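Side-chain contact in single-strand binding protein (Thermotoga maritima, PDB 1Z9F), which probably binds single-stranded DNA, working as a homotetramer, and may stimulate enzymes that act on DNA: residues E75-R78 with T79-K83. Residues are numbered along the deposited sequence; the frame is centred on the assembly and turned at random.
Sequences EFAR and TYLTK
Thr79 closes an ordinary i to i+4 bond of the helix, its N donating to Glu75 O at 3.1 Å. Its hydroxyl turns back on the same acceptor: OG1 lies between its own backbone N and carbonyl carbon (chi1 82°), which brings it within 3.4 Å of Glu75 O for a weak second bond, while the methyl CG2 also rests against that oxygen.

At Tyr80 the bonding tightens toward i to i+3. Its N makes a weak, bent bond to Phe76 O and a firmer one of 3.2 Å to Ala77 O, three residues back, approaching that oxygen from above the carbonyl plane. With CG anti to its backbone N, Phe76 leans its ring toward Tyr80, and the two side chains cross at about a right angle; Phe76 O sits at the edge of the Tyr80 ring, in its plane. The two ring planes are within 25° of parallel, but they are offset so much (centroids 5.6 Å) that little of either face covers the other; the touch comes through the rings' CD2 atoms, 3.7 Å from each other. Tyr80 also touches Phe118 of strand 108-118.

All this happens at the C-terminal end of helix 71-80, which links strands 62-70 and 86-96 in the OB fold of the SSB family and packs against the sheet.

Leu81, the first residue whose backbone turns out of the helix, still gives its N to Ala77 O at 2.7 Å, so that one carbonyl takes two N-H groups. CG is anti to the carbonyl carbon (chi1 -53°), which carries the isobutyl group back against the last turn: CD1 lies 3.8 Å from Ala77 CB, and CD2 lies 3.9 Å from Phe76 CE1, approaching that ring obliquely. Buried here, Leu81 also packs on Leu25, Phe43 and Val116.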
ATOM      1  N   GLU A  75      10.310  -4.154  19.075  1.00 80.39           N
ATOM      2  CA  GLU A  75      10.666  -5.065  20.161  1.00 81.02           C
ATOM      3  C   GLU A  75       9.715  -6.257  20.194  1.00 81.00           C
ATOM      4  O   GLU A  75      10.160  -7.407  20.238  1.00 81.29           O
ATOM      5  CB  GLU A  75      10.648  -4.358  21.524  1.00 81.07           C
ATOM      6  CG  GLU A  75      11.669  -3.245  21.678  1.00 81.71           C
ATOM      7  CD  GLU A  75      11.583  -2.567  23.029  1.00 81.83           C
ATOM      8  OE1 GLU A  75      11.812  -3.255  24.050  1.00 83.26           O
ATOM      9  OE2 GLU A  75      11.298  -1.348  23.068  1.00 83.24           O
ATOM     10  N   PHE A  76       8.412  -5.980  20.180  1.00 80.88           N
ATOM     11  CA  PHE A  76       7.408  -7.043  20.126  1.00 80.81           C
ATOM     12  C   PHE A  76       7.629  -7.928  18.902  1.00 80.46           C
ATOM     13  O   PHE A  76       7.546  -9.152  18.992  1.00 80.08           O
ATOM     14  CB  PHE A  76       5.982  -6.476  20.111  1.00 80.90           C
ATOM     15  CG  PHE A  76       4.965  -7.416  19.506  1.00 81.30           C
ATOM     16  CD1 PHE A  76       4.654  -7.345  18.154  1.00 81.03           C
ATOM     17  CD2 PHE A  76       4.348  -8.387  20.280  1.00 81.81           C
ATOM     18  CE1 PHE A  76       3.752  -8.228  17.589  1.00 81.62           C
ATOM     19  CE2 PHE A  76       3.427  -9.266  19.723  1.00 81.05           C
ATOM     20  CZ  PHE A  76       3.131  -9.187  18.377  1.00 81.51           C
ATOM     21  N   ALA A  77       7.920  -7.301  17.763  1.00 80.44           N
ATOM     22  CA  ALA A  77       8.038  -8.027  16.500  1.00 80.47           C
ATOM     23  C   ALA A  77       9.136  -9.062  16.593  1.00 79.85           C
ATOM     24  O   ALA A  77       8.884 -10.258  16.503  1.00 79.46           O
ATOM     25  CB  ALA A  77       8.301  -7.076  15.328  1.00 80.79           C
ATOM     26  N   ARG A  78      10.348  -8.583  16.813  1.00 79.85           N
ATOM     27  CA  ARG A  78      11.526  -9.450  16.945  1.00 79.73           C
ATOM     28  C   ARG A  78      11.410 -10.561  18.001  1.00 78.96           C
ATOM     29  O   ARG A  78      11.743 -11.708  17.710  1.00 78.27           O
ATOM     30  CB  ARG A  78      12.756  -8.607  17.213  1.00 79.57           C
ATOM     31  CG  ARG A  78      13.988  -9.430  17.458  1.00 82.12           C
ATOM     32  CD  ARG A  78      14.461 -10.179  16.191  1.00 83.95           C
ATOM     33  NE  ARG A  78      15.426 -11.246  16.483  1.00 83.11           N
ATOM     34  CZ  ARG A  78      16.607 -11.078  17.063  1.00 84.16           C
ATOM     35  NH1 ARG A  78      17.016  -9.881  17.468  1.00 85.06           N
ATOM     36  NH2 ARG A  78      17.396 -12.127  17.258  1.00 84.84           N
ATOM     37  N   THR A  79      10.921 -10.246  19.197  1.00 78.81           N
ATOM     38  CA  THR A  79      10.862 -11.262  20.263  1.00 79.21           C
ATOM     39  C   THR A  79       9.655 -12.211  20.170  1.00 79.35           C
ATOM     40  O   THR A  79       9.599 -13.196  20.905  1.00 79.59           O
ATOM     41  CB  THR A  79      10.979 -10.666  21.723  1.00 78.98           C
ATOM     42  OG1 THR A  79       9.723 -10.170  22.189  1.00 78.46           O
ATOM     43  CG2 THR A  79      12.024  -9.560  21.805  1.00 79.42           C
ATOM     44  N   TYR A  80       8.702 -11.929  19.283  1.00 79.71           N
ATOM     45  CA  TYR A  80       7.518 -12.794  19.134  1.00 79.80           C
ATOM     46  C   TYR A  80       7.241 -13.323  17.720  1.00 79.85           C
ATOM     47  O   TYR A  80       6.740 -14.436  17.591  1.00 79.85           O
ATOM     48  CB  TYR A  80       6.274 -12.110  19.711  1.00 79.80           C
ATOM     49  CG  TYR A  80       6.352 -11.916  21.208  1.00 79.82           C
ATOM     50  CD1 TYR A  80       6.042 -12.952  22.077  1.00 79.78           C
ATOM     51  CD2 TYR A  80       6.755 -10.703  21.753  1.00 79.82           C
ATOM     52  CE1 TYR A  80       6.119 -12.784  23.448  1.00 79.68           C
ATOM     53  CE2 TYR A  80       6.839 -10.523  23.120  1.00 79.70           C
ATOM     54  CZ  TYR A  80       6.523 -11.564  23.967  1.00 80.07           C
ATOM     55  OH  TYR A  80       6.618 -11.376  25.335  1.00 79.95           O
ATOM     56  N   LEU A  81       7.564 -12.560  16.674  1.00 80.19           N
ATOM     57  CA  LEU A  81       7.245 -12.972  15.288  1.00 80.39           C
ATOM     58  C   LEU A  81       8.271 -13.950  14.701  1.00 80.58           C
ATOM     59  O   LEU A  81       9.476 -13.739  14.827  1.00 80.57           O
ATOM     60  CB  LEU A  81       7.145 -11.759  14.353  1.00 80.46           C
ATOM     61  CG  LEU A  81       6.230 -10.594  14.726  1.00 80.59           C
ATOM     62  CD1 LEU A  81       6.098  -9.630  13.546  1.00 80.41           C
ATOM     63  CD2 LEU A  81       4.870 -11.075  15.165  1.00 81.03           C
ATOM     64  N   THR A  82       7.783 -15.008  14.047  1.00 80.73           N
ATOM     65  CA  THR A  82       8.647 -15.962  13.330  1.00 80.71           C
ATOM     66  C   THR A  82       8.027 -16.338  11.978  1.00 80.88           C
ATOM     67  O   THR A  82       6.839 -16.140  11.764  1.00 81.11           O
ATOM     68  CB  THR A  82       8.916 -17.248  14.157  1.00 80.61           C
ATOM     69  OG1 THR A  82       7.695 -17.973  14.354  1.00 80.45           O
ATOM     70  CG2 THR A  82       9.522 -16.906  15.506  1.00 80.18           C
ATOM     71  N   LYS A  83       8.839 -16.882  11.073  1.00 81.08           N
ATOM     72  CA  LYS A  83       8.385 -17.264   9.730  1.00 81.08           C
ATOM     73  C   LYS A  83       7.149 -18.166   9.759  1.00 81.20           C
ATOM     74  O   LYS A  83       6.941 -18.927  10.705  1.00 81.09           O
ATOM     75  CB  LYS A  83       9.511 -17.966   8.961  1.00 81.01           C
TER